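Local coordinates for VirX1 (Cyanophage Syn10, PDB 6QGM), which iodinates diverse substrates as a viral halogenase, probably a flavin-dependent enzyme related to the tryptophan halogenases, at residues R263-N269 with H518-L522; A275-G279 with R412-W418. One frame throughout, in Å; residues are numbered along the deposited sequence.

Contact 1 (R263-N269 with H518-L522); sequences REEEMHN and HYEFL
Glu264 lies over one face of the Tyr519 ring, with its CG 3.7 Å from the ring centroid in a CH-pi contact. The carboxylate runs on nearly parallel to the ring, 7° off its plane, but out past the CD2-CE2 edge. Two other side chains reach the opposite rim near the ring plane: Met267 CE is 4.1 Å from Tyr519 CD1, and Arg263 NH1 is 3.8 Å from Tyr519 CE1. There the ring edge points at one face of the guanidinium, the planes 62° apart. The guanidinium has its strongest polar partner in the carbonyl of Trp287, whose side chain also makes a cation-pi contact with it.

Asn269 CA covers one face of the His518 imidazole, while at the edge His518 ND1 donates to Met267 O at 2.9 Å. That carbonyl belongs to an inverse gamma turn centred on Met267, where the chain leaves the short helix, and the donor stands above the carbonyl plane. With CG anti to the backbone N (chi1 -168°), the Met267 side chain reaches across to place SD 3.8 Å from Leu522 CD1.

Helix 263-266 and the turn after it are thus packed against the first turn of the C-terminal helix 518-527. Strand 74-76 borders both: Met267, His518 and Leu522 touch Thr74, and His518 NE2 accepts from Tyr75 N, so the imidazole is held by one bond given and one received.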
ATOM      1  N   ARG B 263      22.726 -33.825 -31.617  1.00 69.09           N
ATOM      2  CA  ARG B 263      21.401 -33.781 -30.952  1.00 66.63           C
ATOM      3  C   ARG B 263      21.506 -34.039 -29.446  1.00 65.30           C
ATOM      4  O   ARG B 263      20.863 -33.313 -28.676  1.00 63.09           O
ATOM      5  CB  ARG B 263      20.494 -34.799 -31.632  1.00 65.19           C
ATOM      6  CG  ARG B 263      19.079 -34.836 -31.088  1.00 64.88           C
ATOM      7  CD  ARG B 263      18.453 -36.087 -31.635  1.00 65.83           C
ATOM      8  NE  ARG B 263      17.046 -36.139 -31.344  1.00 65.21           N
ATOM      9  CZ  ARG B 263      16.340 -37.246 -31.183  1.00 66.09           C
ATOM     10  NH1 ARG B 263      16.927 -38.424 -31.283  1.00 68.57           N
ATOM     11  NH2 ARG B 263      15.051 -37.167 -30.926  1.00 65.90           N
ATOM     12  N   GLU B 264      22.246 -35.071 -29.044  1.00 68.60           N
ATOM     13  CA  GLU B 264      22.431 -35.452 -27.611  1.00 68.71           C
ATOM     14  C   GLU B 264      23.049 -34.254 -26.883  1.00 66.33           C
ATOM     15  O   GLU B 264      22.450 -33.864 -25.878  1.00 68.30           O
ATOM     16  CB  GLU B 264      23.305 -36.699 -27.496  1.00 70.66           C
ATOM     17  CG  GLU B 264      22.627 -37.956 -28.028  1.00 73.41           C
ATOM     18  CD  GLU B 264      23.367 -39.259 -27.758  1.00 77.99           C
ATOM     19  OE1 GLU B 264      24.115 -39.322 -26.759  1.00 83.50           O
ATOM     20  OE2 GLU B 264      23.209 -40.223 -28.547  1.00 78.74           O
ATOM     21  N   GLU B 265      24.143 -33.673 -27.400  1.00 65.73           N
ATOM     22  CA  GLU B 265      24.884 -32.546 -26.767  1.00 67.88           C
ATOM     23  C   GLU B 265      24.049 -31.255 -26.762  1.00 65.86           C
ATOM     24  O   GLU B 265      24.156 -30.486 -25.793  1.00 64.88           O
ATOM     25  CB  GLU B 265      26.207 -32.267 -27.491  1.00 70.37           C
ATOM     26  CG  GLU B 265      27.338 -33.215 -27.145  1.00 75.19           C
ATOM     27  CD  GLU B 265      28.738 -32.682 -27.489  1.00 78.89           C
ATOM     28  OE1 GLU B 265      28.939 -31.441 -27.472  1.00 79.33           O
ATOM     29  OE2 GLU B 265      29.667 -33.491 -27.724  1.00 82.68           O
ATOM     30  N   GLU B 266      23.249 -31.024 -27.804  1.00 67.81           N
ATOM     31  CA  GLU B 266      22.636 -29.703 -28.126  1.00 66.44           C
ATOM     32  C   GLU B 266      21.252 -29.547 -27.494  1.00 61.62           C
ATOM     33  O   GLU B 266      20.861 -28.397 -27.254  1.00 59.47           O
ATOM     34  CB  GLU B 266      22.471 -29.541 -29.634  1.00 69.45           C
ATOM     35  CG  GLU B 266      23.734 -29.186 -30.379  1.00 71.55           C
ATOM     36  CD  GLU B 266      23.411 -28.641 -31.762  1.00 74.07           C
ATOM     37  OE1 GLU B 266      22.957 -27.456 -31.842  1.00 74.46           O
ATOM     38  OE2 GLU B 266      23.560 -29.410 -32.743  1.00 70.42           O
ATOM     39  N   MET B 267      20.520 -30.643 -27.295  1.00 59.62           N
ATOM     40  CA  MET B 267      19.119 -30.626 -26.802  1.00 58.84           C
ATOM     41  C   MET B 267      19.116 -30.234 -25.327  1.00 60.70           C
ATOM     42  O   MET B 267      18.980 -31.114 -24.456  1.00 64.27           O
ATOM     43  CB  MET B 267      18.446 -31.987 -26.987  1.00 57.66           C
ATOM     44  CG  MET B 267      16.966 -31.935 -26.764  1.00 55.85           C
ATOM     45  SD  MET B 267      16.251 -33.579 -26.845  1.00 56.67           S
ATOM     46  CE  MET B 267      16.842 -34.103 -28.456  1.00 58.68           C
ATOM     47  N   HIS B 268      19.246 -28.934 -25.066  1.00 62.72           N
ATOM     48  CA  HIS B 268      19.460 -28.384 -23.708  1.00 62.11           C
ATOM     49  C   HIS B 268      18.158 -28.372 -22.906  1.00 63.77           C
ATOM     50  O   HIS B 268      17.081 -28.069 -23.454  1.00 61.77           O
ATOM     51  CB  HIS B 268      20.151 -27.020 -23.782  1.00 58.56           C
ATOM     52  CG  HIS B 268      21.578 -27.141 -24.199  1.00 57.33           C
ATOM     53  ND1 HIS B 268      22.271 -26.113 -24.761  1.00 57.01           N
ATOM     54  CD2 HIS B 268      22.431 -28.188 -24.165  1.00 57.57           C
ATOM     55  CE1 HIS B 268      23.492 -26.507 -25.045  1.00 57.96           C
ATOM     56  NE2 HIS B 268      23.613 -27.772 -24.688  1.00 58.19           N
ATOM     57  N   ASN B 269      18.320 -28.811 -21.660  1.00 67.18           N
ATOM     58  CA  ASN B 269      17.560 -28.497 -20.427  1.00 67.05           C
ATOM     59  C   ASN B 269      17.025 -27.050 -20.308  1.00 66.02           C
ATOM     60  O   ASN B 269      16.377 -26.788 -19.281  1.00 61.71           O
ATOM     61  CB  ASN B 269      18.540 -28.699 -19.273  1.00 69.58           C
ATOM     62  CG  ASN B 269      17.969 -29.525 -18.155  1.00 70.92           C
ATOM     63  OD1 ASN B 269      16.784 -29.849 -18.165  1.00 76.07           O
ATOM     64  ND2 ASN B 269      18.819 -29.874 -17.206  1.00 72.13           N
ATOM     65  N   HIS B 518      19.679 -34.795 -20.147  1.00 52.44           N
ATOM     66  CA  HIS B 518      18.332 -34.406 -20.650  1.00 52.77           C
ATOM     67  C   HIS B 518      17.863 -35.402 -21.724  1.00 52.55           C
ATOM     68  O   HIS B 518      16.732 -35.909 -21.603  1.00 51.04           O
ATOM     69  CB  HIS B 518      18.360 -32.956 -21.177  1.00 54.03           C
ATOM     70  CG  HIS B 518      17.028 -32.438 -21.573  1.00 55.46           C
ATOM     71  ND1 HIS B 518      16.874 -31.453 -22.516  1.00 56.70           N
ATOM     72  CD2 HIS B 518      15.787 -32.772 -21.153  1.00 58.54           C
ATOM     73  CE1 HIS B 518      15.592 -31.196 -22.664  1.00 58.35           C
ATOM     74  NE2 HIS B 518      14.904 -31.995 -21.846  1.00 57.49           N
ATOM     75  N   TYR B 519      18.708 -35.681 -22.721  1.00 52.28           N
ATOM     76  CA  TYR B 519      18.379 -36.542 -23.878  1.00 54.51           C
ATOM     77  C   TYR B 519      18.131 -37.970 -23.376  1.00 56.21           C
ATOM     78  O   TYR B 519      17.097 -38.574 -23.720  1.00 56.74           O
ATOM     79  CB  TYR B 519      19.482 -36.468 -24.946  1.00 56.39           C
ATOM     80  CG  TYR B 519      19.386 -37.606 -25.921  1.00 57.99           C
ATOM     81  CD1 TYR B 519      18.457 -37.596 -26.940  1.00 59.12           C
ATOM     82  CD2 TYR B 519      20.182 -38.730 -25.770  1.00 60.13           C
ATOM     83  CE1 TYR B 519      18.310 -38.686 -27.782  1.00 63.52           C
ATOM     84  CE2 TYR B 519      20.044 -39.829 -26.597  1.00 63.06           C
ATOM     85  CZ  TYR B 519      19.109 -39.802 -27.617  1.00 64.90           C
ATOM     86  OH  TYR B 519      18.975 -40.853 -28.479  1.00 70.06           O
ATOM     87  N   GLU B 520      19.069 -38.496 -22.585  1.00 58.58           N
ATOM     88  CA  GLU B 520      18.976 -39.853 -21.981  1.00 60.49           C
ATOM     89  C   GLU B 520      17.667 -39.953 -21.190  1.00 61.34           C
ATOM     90  O   GLU B 520      16.950 -40.943 -21.388  1.00 62.70           O
ATOM     91  CB  GLU B 520      20.183 -40.146 -21.093  1.00 60.08           C
ATOM     92  CG  GLU B 520      21.474 -40.379 -21.857  1.00 61.16           C
ATOM     93  CD  GLU B 520      22.712 -40.491 -20.977  1.00 62.86           C
ATOM     94  OE1 GLU B 520      22.709 -39.907 -19.870  1.00 63.03           O
ATOM     95  OE2 GLU B 520      23.645 -41.280 -21.358  1.00 64.35           O
ATOM     96  N   PHE B 521      17.350 -38.965 -20.342  1.00 60.05           N
ATOM     97  CA  PHE B 521      16.132 -38.976 -19.489  1.00 60.62           C
ATOM     98  C   PHE B 521      14.905 -39.074 -20.394  1.00 60.87           C
ATOM     99  O   PHE B 521      14.060 -39.948 -20.147  1.00 62.58           O
ATOM    100  CB  PHE B 521      16.039 -37.746 -18.581  1.00 61.34           C
ATOM    101  CG  PHE B 521      14.937 -37.815 -17.543  1.00 61.68           C
ATOM    102  CD1 PHE B 521      13.619 -37.510 -17.861  1.00 61.52           C
ATOM    103  CD2 PHE B 521      15.221 -38.211 -16.250  1.00 61.45           C
ATOM    104  CE1 PHE B 521      12.621 -37.582 -16.902  1.00 63.35           C
ATOM    105  CE2 PHE B 521      14.222 -38.279 -15.294  1.00 63.87           C
ATOM    106  CZ  PHE B 521      12.928 -37.965 -15.621  1.00 64.27           C
ATOM    107  N   LEU B 522      14.818 -38.211 -21.412  1.00 61.43           N
ATOM    108  CA  LEU B 522      13.669 -38.158 -22.353  1.00 63.00           C
ATOM    109  C   LEU B 522      13.540 -39.522 -23.039  1.00 64.03           C
ATOM    110  O   LEU B 522      12.411 -40.056 -23.100  1.00 63.92           O
ATOM    111  CB  LEU B 522      13.884 -37.025 -23.365  1.00 64.02           C
ATOM    112  CG  LEU B 522      13.600 -35.602 -22.871  1.00 65.77           C
ATOM    113  CD1 LEU B 522      14.110 -34.554 -23.862  1.00 67.54           C
ATOM    114  CD2 LEU B 522      12.115 -35.402 -22.613  1.00 65.58           C
TER

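Contact 2 (A275-G279 with R412-W418); sequences AMKNG and RTDTPYW
Trp418 and Thr415 take hold of two successive carbonyls of the 275-279 turn, and this is the tight part of the contact. Trp418 NE1 donates to Met276 O at 2.7 Å; the bond is nearly straight (175°) and lies in the indole plane. One residue on, Thr415 OG1 donates to Lys277 O, also at 2.7 Å and in the carbonyl plane. The same hydroxyl accepts a weak capping bond from Trp418 N, so Thr415, the N-cap, joins the turn to its own helix. Beside it the Tyr417 ring lies with one face against the Asn278-Gly279 peptide, Gly279 N being 3.5 Å from Tyr417 CE2; its hydroxyl bonds to Asn250.

Ala275 CB fills in against Trp418 CZ2 at 3.7 Å. A bend at chi3 (62°) sets the Arg412 guanidinium with Trp418 NE1 over the centre of one face, and there it grips Asp414 side-on in a salt bridge, NE donating to OD2 and NH2 to OD1.

The exposed side is looser. Lys277 brings little more than CB and CG to the methyl of Thr415, CB lying 3.8 Å from CG2, and its extended chain crosses Thr415 at about a right angle.

In the fold, the turn of the beta-hairpin formed by strands 270-275 and 279-285 meets the start of helix 416-424. Helix 303-314 touches the turn through Glu309 and His313, and Tyr379 of a second subunit packs on Thr413.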
ATOM      1  N   ALA B 275      21.545 -12.044 -26.237  1.00 55.95           N
ATOM      2  CA  ALA B 275      21.399 -10.606 -26.549  1.00 57.51           C
ATOM      3  C   ALA B 275      22.242 -10.282 -27.785  1.00 59.20           C
ATOM      4  O   ALA B 275      23.430 -10.677 -27.814  1.00 59.89           O
ATOM      5  CB  ALA B 275      21.798  -9.768 -25.376  1.00 57.10           C
ATOM      6  N   MET B 276      21.631  -9.602 -28.757  1.00 58.88           N
ATOM      7  CA  MET B 276      22.225  -9.220 -30.068  1.00 60.83           C
ATOM      8  C   MET B 276      22.387  -7.698 -30.114  1.00 61.81           C
ATOM      9  O   MET B 276      22.250  -7.073 -29.041  1.00 64.79           O
ATOM     10  CB  MET B 276      21.324  -9.686 -31.214  1.00 60.33           C
ATOM     11  CG  MET B 276      21.003 -11.160 -31.145  1.00 59.94           C
ATOM     12  SD  MET B 276      22.203 -12.134 -32.021  1.00 61.94           S
ATOM     13  CE  MET B 276      21.660 -11.871 -33.713  1.00 59.36           C
ATOM     14  N   LYS B 277      22.665  -7.118 -31.287  1.00 60.44           N
ATOM     15  CA  LYS B 277      22.953  -5.660 -31.418  1.00 61.28           C
ATOM     16  C   LYS B 277      21.671  -4.840 -31.210  1.00 57.78           C
ATOM     17  O   LYS B 277      21.785  -3.745 -30.637  1.00 53.90           O
ATOM     18  CB  LYS B 277      23.626  -5.349 -32.763  1.00 64.25           C
ATOM     19  CG  LYS B 277      25.059  -5.852 -32.880  1.00 66.27           C
ATOM     20  CD  LYS B 277      25.627  -5.827 -34.275  1.00 69.09           C
ATOM     21  CE  LYS B 277      27.141  -5.722 -34.262  1.00 72.11           C
ATOM     22  NZ  LYS B 277      27.714  -5.861 -35.621  1.00 74.68           N
ATOM     23  N   ASN B 278      20.511  -5.365 -31.631  1.00 55.64           N
ATOM     24  CA  ASN B 278      19.216  -4.631 -31.670  1.00 54.57           C
ATOM     25  C   ASN B 278      18.092  -5.463 -31.054  1.00 53.13           C
ATOM     26  O   ASN B 278      16.924  -5.173 -31.368  1.00 52.01           O
ATOM     27  CB  ASN B 278      18.840  -4.217 -33.098  1.00 54.55           C
ATOM     28  CG  ASN B 278      19.976  -3.519 -33.803  1.00 52.82           C
ATOM     29  OD1 ASN B 278      20.249  -2.348 -33.553  1.00 52.30           O
ATOM     30  ND2 ASN B 278      20.657  -4.250 -34.661  1.00 50.68           N
ATOM     31  N   GLY B 279      18.417  -6.422 -30.188  1.00 52.93           N
ATOM     32  CA  GLY B 279      17.432  -7.278 -29.494  1.00 50.85           C
ATOM     33  C   GLY B 279      18.082  -8.523 -28.929  1.00 49.23           C
ATOM     34  O   GLY B 279      19.171  -8.405 -28.325  1.00 51.00           O
ATOM     35  N   ARG B 412      25.517  -3.112 -21.217  1.00 52.43           N
ATOM     36  CA  ARG B 412      25.728  -2.903 -22.673  1.00 50.70           C
ATOM     37  C   ARG B 412      25.371  -1.469 -23.073  1.00 51.32           C
ATOM     38  O   ARG B 412      24.249  -1.006 -22.797  1.00 51.57           O
ATOM     39  CB  ARG B 412      24.909  -3.906 -23.479  1.00 49.35           C
ATOM     40  CG  ARG B 412      25.373  -5.334 -23.263  1.00 49.82           C
ATOM     41  CD  ARG B 412      24.742  -6.279 -24.252  1.00 50.43           C
ATOM     42  NE  ARG B 412      25.112  -5.928 -25.618  1.00 52.56           N
ATOM     43  CZ  ARG B 412      24.931  -6.694 -26.669  1.00 50.50           C
ATOM     44  NH1 ARG B 412      24.388  -7.882 -26.535  1.00 50.36           N
ATOM     45  NH2 ARG B 412      25.295  -6.258 -27.854  1.00 52.14           N
ATOM     46  N   THR B 413      26.319  -0.786 -23.714  1.00 51.16           N
ATOM     47  CA  THR B 413      26.143   0.519 -24.385  1.00 50.41           C
ATOM     48  C   THR B 413      26.884   0.476 -25.719  1.00 50.61           C
ATOM     49  O   THR B 413      27.227   1.540 -26.224  1.00 54.17           O
ATOM     50  CB  THR B 413      26.647   1.639 -23.473  1.00 51.39           C
ATOM     51  OG1 THR B 413      28.044   1.441 -23.297  1.00 53.94           O
ATOM     52  CG2 THR B 413      26.010   1.652 -22.109  1.00 51.83           C
ATOM     53  N   ASP B 414      27.070  -0.706 -26.296  1.00 51.96           N
ATOM     54  CA  ASP B 414      27.976  -0.931 -27.456  1.00 56.13           C
ATOM     55  C   ASP B 414      27.253  -0.621 -28.783  1.00 56.60           C
ATOM     56  O   ASP B 414      27.941  -0.464 -29.798  1.00 60.49           O
ATOM     57  CB  ASP B 414      28.560  -2.346 -27.428  1.00 56.24           C
ATOM     58  CG  ASP B 414      27.514  -3.416 -27.223  1.00 56.71           C
ATOM     59  OD1 ASP B 414      27.116  -4.017 -28.208  1.00 59.75           O
ATOM     60  OD2 ASP B 414      27.108  -3.621 -26.087  1.00 61.23           O
ATOM     61  N   THR B 415      25.924  -0.542 -28.790  1.00 54.06           N
ATOM     62  CA  THR B 415      25.125  -0.139 -29.968  1.00 52.65           C
ATOM     63  C   THR B 415      24.132   0.931 -29.546  1.00 52.60           C
ATOM     64  O   THR B 415      23.891   1.120 -28.349  1.00 53.92           O
ATOM     65  CB  THR B 415      24.398  -1.331 -30.585  1.00 53.05           C
ATOM     66  OG1 THR B 415      23.408  -1.792 -29.672  1.00 53.58           O
ATOM     67  CG2 THR B 415      25.328  -2.475 -30.914  1.00 53.62           C
ATOM     68  N   PRO B 416      23.551   1.685 -30.498  1.00 51.61           N
ATOM     69  CA  PRO B 416      22.536   2.675 -30.169  1.00 52.23           C
ATOM     70  C   PRO B 416      21.333   2.033 -29.471  1.00 51.91           C
ATOM     71  O   PRO B 416      20.762   2.681 -28.604  1.00 54.66           O
ATOM     72  CB  PRO B 416      22.166   3.296 -31.525  1.00 52.40           C
ATOM     73  CG  PRO B 416      23.393   3.053 -32.375  1.00 52.75           C
ATOM     74  CD  PRO B 416      23.920   1.717 -31.915  1.00 53.59           C
ATOM     75  N   TYR B 417      20.999   0.788 -29.822  1.00 52.32           N
ATOM     76  CA  TYR B 417      19.883   0.032 -29.197  1.00 52.05           C
ATOM     77  C   TYR B 417      20.131  -0.102 -27.700  1.00 51.51           C
ATOM     78  O   TYR B 417      19.225   0.225 -26.912  1.00 51.62           O
ATOM     79  CB  TYR B 417      19.698  -1.333 -29.855  1.00 52.18           C
ATOM     80  CG  TYR B 417      18.664  -2.207 -29.202  1.00 53.18           C
ATOM     81  CD1 TYR B 417      17.324  -2.109 -29.510  1.00 54.14           C
ATOM     82  CD2 TYR B 417      19.039  -3.166 -28.276  1.00 55.25           C
ATOM     83  CE1 TYR B 417      16.378  -2.919 -28.901  1.00 55.57           C
ATOM     84  CE2 TYR B 417      18.113  -3.998 -27.667  1.00 55.32           C
ATOM     85  CZ  TYR B 417      16.773  -3.872 -27.979  1.00 54.95           C
ATOM     86  OH  TYR B 417      15.855  -4.677 -27.373  1.00 55.76           O
ATOM     87  N   TRP B 418      21.328  -0.557 -27.322  1.00 52.08           N
ATOM     88  CA  TRP B 418      21.693  -0.836 -25.908  1.00 51.75           C
ATOM     89  C   TRP B 418      21.955   0.480 -25.175  1.00 52.45           C
ATOM     90  O   TRP B 418      21.612   0.556 -23.983  1.00 49.23           O
ATOM     91  CB  TRP B 418      22.875  -1.817 -25.831  1.00 52.24           C
ATOM     92  CG  TRP B 418      22.444  -3.225 -26.096  1.00 51.21           C
ATOM     93  CD1 TRP B 418      22.675  -3.971 -27.211  1.00 50.83           C
ATOM     94  CD2 TRP B 418      21.618  -4.026 -25.235  1.00 50.67           C
ATOM     95  NE1 TRP B 418      22.073  -5.192 -27.097  1.00 50.55           N
ATOM     96  CE2 TRP B 418      21.415  -5.256 -25.898  1.00 51.08           C
ATOM     97  CE3 TRP B 418      21.054  -3.835 -23.968  1.00 47.25           C
ATOM     98  CZ2 TRP B 418      20.658  -6.279 -25.333  1.00 50.32           C
ATOM     99  CZ3 TRP B 418      20.305  -4.841 -23.420  1.00 46.09           C
ATOM    100  CH2 TRP B 418      20.131  -6.053 -24.079  1.00 48.07           C
TER

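Contacts 1 and 2 sit at the two ends of one strand: 270-275 begins just after the Met267 turn of contact 1 and runs into the 275-279 turn of contact 2. Their centres are 31 Å apart, and their nearest atoms about 14 Å, so they do not touch. Along the chain contact 2 is nested within the loop closed by contact 1. The sheet containing this strand therefore meets the C-terminal helix 518-527 at one end and helix 416-424 at the other. The contact centres lie 21 and 22 Å from the centre of the chain, and in this apo model neither contact includes a bound ligand.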